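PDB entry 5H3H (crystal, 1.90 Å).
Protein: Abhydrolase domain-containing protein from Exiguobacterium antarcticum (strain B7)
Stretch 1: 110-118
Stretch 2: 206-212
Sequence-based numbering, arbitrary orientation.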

# COMPACT_ATOMS: atom_id res chain seq x y z
N GLY B 110 2.50 1.76 0.52
CA GLY B 110 2.71 1.03 1.79
C GLY B 110 3.86 1.55 2.65
O GLY B 110 4.67 2.42 2.23
N GLU B 111 4.01 0.94 3.81
CA GLU B 111 4.93 1.37 4.86
C GLU B 111 6.15 0.49 5.08
O GLU B 111 6.94 0.75 5.98
CB GLU B 111 4.11 1.54 6.15
CG GLU B 111 2.86 2.40 5.88
CD GLU B 111 1.72 2.25 6.90
OE1 GLU B 111 0.99 3.26 7.12
OE2 GLU B 111 1.53 1.13 7.45
N SER B 112 6.36 -0.53 4.24
CA SER B 112 7.48 -1.49 4.50
C SER B 112 8.90 -0.91 4.52
O SER B 112 9.76 -1.49 5.16
CB SER B 112 7.47 -2.68 3.53
OG SER B 112 8.28 -3.73 4.09
N ASN B 113 9.14 0.24 3.86
CA ASN B 113 10.49 0.88 3.91
C ASN B 113 10.62 1.99 4.91
O ASN B 113 11.71 2.54 5.08
CB ASN B 113 10.84 1.47 2.52
CG ASN B 113 10.97 0.40 1.45
OD1 ASN B 113 11.94 -0.33 1.44
ND2 ASN B 113 9.98 0.27 0.60
N VAL B 114 9.52 2.37 5.54
CA VAL B 114 9.49 3.59 6.44
C VAL B 114 9.27 3.21 7.90
O VAL B 114 8.27 2.61 8.25
CB VAL B 114 8.35 4.55 6.06
CG1 VAL B 114 8.29 5.79 6.97
CG2 VAL B 114 8.48 4.95 4.62
N SER B 115 10.20 3.59 8.74
CA SER B 115 10.07 3.34 10.18
C SER B 115 9.27 4.43 10.94
O SER B 115 8.56 4.13 11.90
CB SER B 115 11.43 3.19 10.77
OG SER B 115 12.02 4.45 10.94
N LYS B 116 9.40 5.68 10.52
CA LYS B 116 8.63 6.78 11.13
C LYS B 116 8.37 7.93 10.17
O LYS B 116 9.12 8.13 9.20
CB LYS B 116 9.34 7.25 12.38
CG LYS B 116 10.69 7.83 12.13
CD LYS B 116 11.47 8.01 13.44
CE LYS B 116 11.98 6.69 13.97
NZ LYS B 116 12.72 6.95 15.25
N LEU B 117 7.28 8.65 10.45
CA LEU B 117 6.81 9.77 9.68
C LEU B 117 6.83 11.04 10.53
O LEU B 117 6.40 11.01 11.67
CB LEU B 117 5.34 9.49 9.31
CG LEU B 117 4.62 10.58 8.53
CD1 LEU B 117 5.39 10.85 7.25
CD2 LEU B 117 3.16 10.29 8.23
N ILE B 118 7.29 12.14 9.97
CA ILE B 118 7.21 13.43 10.61
C ILE B 118 6.45 14.30 9.66
O ILE B 118 6.74 14.28 8.47
CB ILE B 118 8.59 14.04 10.87
CG1 ILE B 118 9.44 13.08 11.70
CG2 ILE B 118 8.45 15.42 11.53
CD1 ILE B 118 10.94 13.32 11.62
N PRO B 206 -6.84 7.74 8.58
CA PRO B 206 -6.96 6.51 9.39
C PRO B 206 -6.32 5.21 8.83
O PRO B 206 -6.33 4.21 9.53
CB PRO B 206 -8.46 6.33 9.55
CG PRO B 206 -9.11 7.28 8.61
CD PRO B 206 -8.15 8.39 8.39
N LYS B 207 -5.78 5.23 7.61
CA LYS B 207 -5.08 4.06 7.04
C LYS B 207 -3.60 4.08 7.33
O LYS B 207 -2.92 3.06 7.18
CB LYS B 207 -5.30 3.98 5.52
CG LYS B 207 -6.60 3.31 5.16
CD LYS B 207 -7.54 4.21 4.37
CE LYS B 207 -8.95 3.63 4.33
NZ LYS B 207 -9.71 4.15 3.16
N ILE B 208 -3.11 5.21 7.82
CA ILE B 208 -1.72 5.35 8.16
C ILE B 208 -1.51 4.53 9.41
O ILE B 208 -2.33 4.66 10.33
CB ILE B 208 -1.36 6.85 8.41
CG1 ILE B 208 -1.57 7.63 7.12
CG2 ILE B 208 0.06 7.02 8.94
CD1 ILE B 208 -0.81 7.06 5.95
N THR B 209 -0.46 3.68 9.42
CA THR B 209 -0.08 2.81 10.56
C THR B 209 1.24 3.16 11.22
O THR B 209 1.52 2.71 12.33
CB THR B 209 0.13 1.33 10.11
OG1 THR B 209 -0.90 0.94 9.21
CG2 THR B 209 0.17 0.34 11.29
N VAL B 210 2.08 3.93 10.53
CA VAL B 210 3.44 4.18 10.95
C VAL B 210 3.42 5.14 12.14
O VAL B 210 2.56 6.01 12.22
CB VAL B 210 4.27 4.90 9.83
CG1 VAL B 210 5.74 4.86 10.15
CG2 VAL B 210 4.03 4.26 8.47
N ASP B 211 4.40 4.98 13.01
CA ASP B 211 4.69 5.95 14.08
C ASP B 211 4.84 7.35 13.51
O ASP B 211 5.72 7.57 12.69
CB ASP B 211 6.02 5.61 14.75
CG ASP B 211 5.93 4.40 15.73
OD1 ASP B 211 4.85 3.78 15.91
OD2 ASP B 211 6.97 4.09 16.34
N THR B 212 4.00 8.27 13.98
CA THR B 212 4.01 9.66 13.50
C THR B 212 4.29 10.73 14.58
O THR B 212 3.83 10.63 15.75
CB THR B 212 2.74 9.93 12.71
OG1 THR B 212 2.57 8.83 11.77
CG2 THR B 212 2.82 11.28 11.93
O HOH W 1 6.20 2.73 12.57

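Two stretches of one chain, whose touching residues are at least 93 positions apart, meet through a carboxylate clamp, a valine contact and the start of a parallel strand pairing, burying 444 Å² in all. Lys 207 only skirts the edge, its CA-to-CB bond sideways and its end leading away. The CA-to-CB bond of buried Ile 208 runs sideways; Ile 208 CA lies 3.6 Å from Glu 111 OE1. Thr 209 supplies two donors to the Glu 111 side chain (chi1 m, chi2 t): Thr 209 N gives a nearly straight hydrogen bond to Glu 111 OE1 (2.8 Å), and Thr 209 OG1 a weak one to Glu 111 OE2 (3.0 Å), so both carboxylate oxygens are engaged. The CA-to-CB bond of Val 210 points toward stretch 1, which covers 88 Å² of this apolar, buried residue: Val 210 CG2 packs on Glu 111 CG (3.4 Å), while Val 210 CG1 lies 3.4 Å from Ser 115 O and 4.2 Å from Val 114 CG1. At exposed Asp 211, whose OD2 is bonded elsewhere in the structure, a water bridges the two stretches, accepting from Asp 211 N (2.9 Å) and donating to Ser 115 O (2.8 Å). Leu 117 N donates to Asp 211 O (2.9 Å). Thr 212 pairs with buried Leu 117, their side chains on the same sheet face, Leu 117 CB 3.8 Å from Thr 212 OG1; Thr 212 CA approaches Leu 117 O at 3.3 Å, and the hydroxyl is satisfied by its bond from Thr 212 OG1 to Val 210 O (2.9 Å).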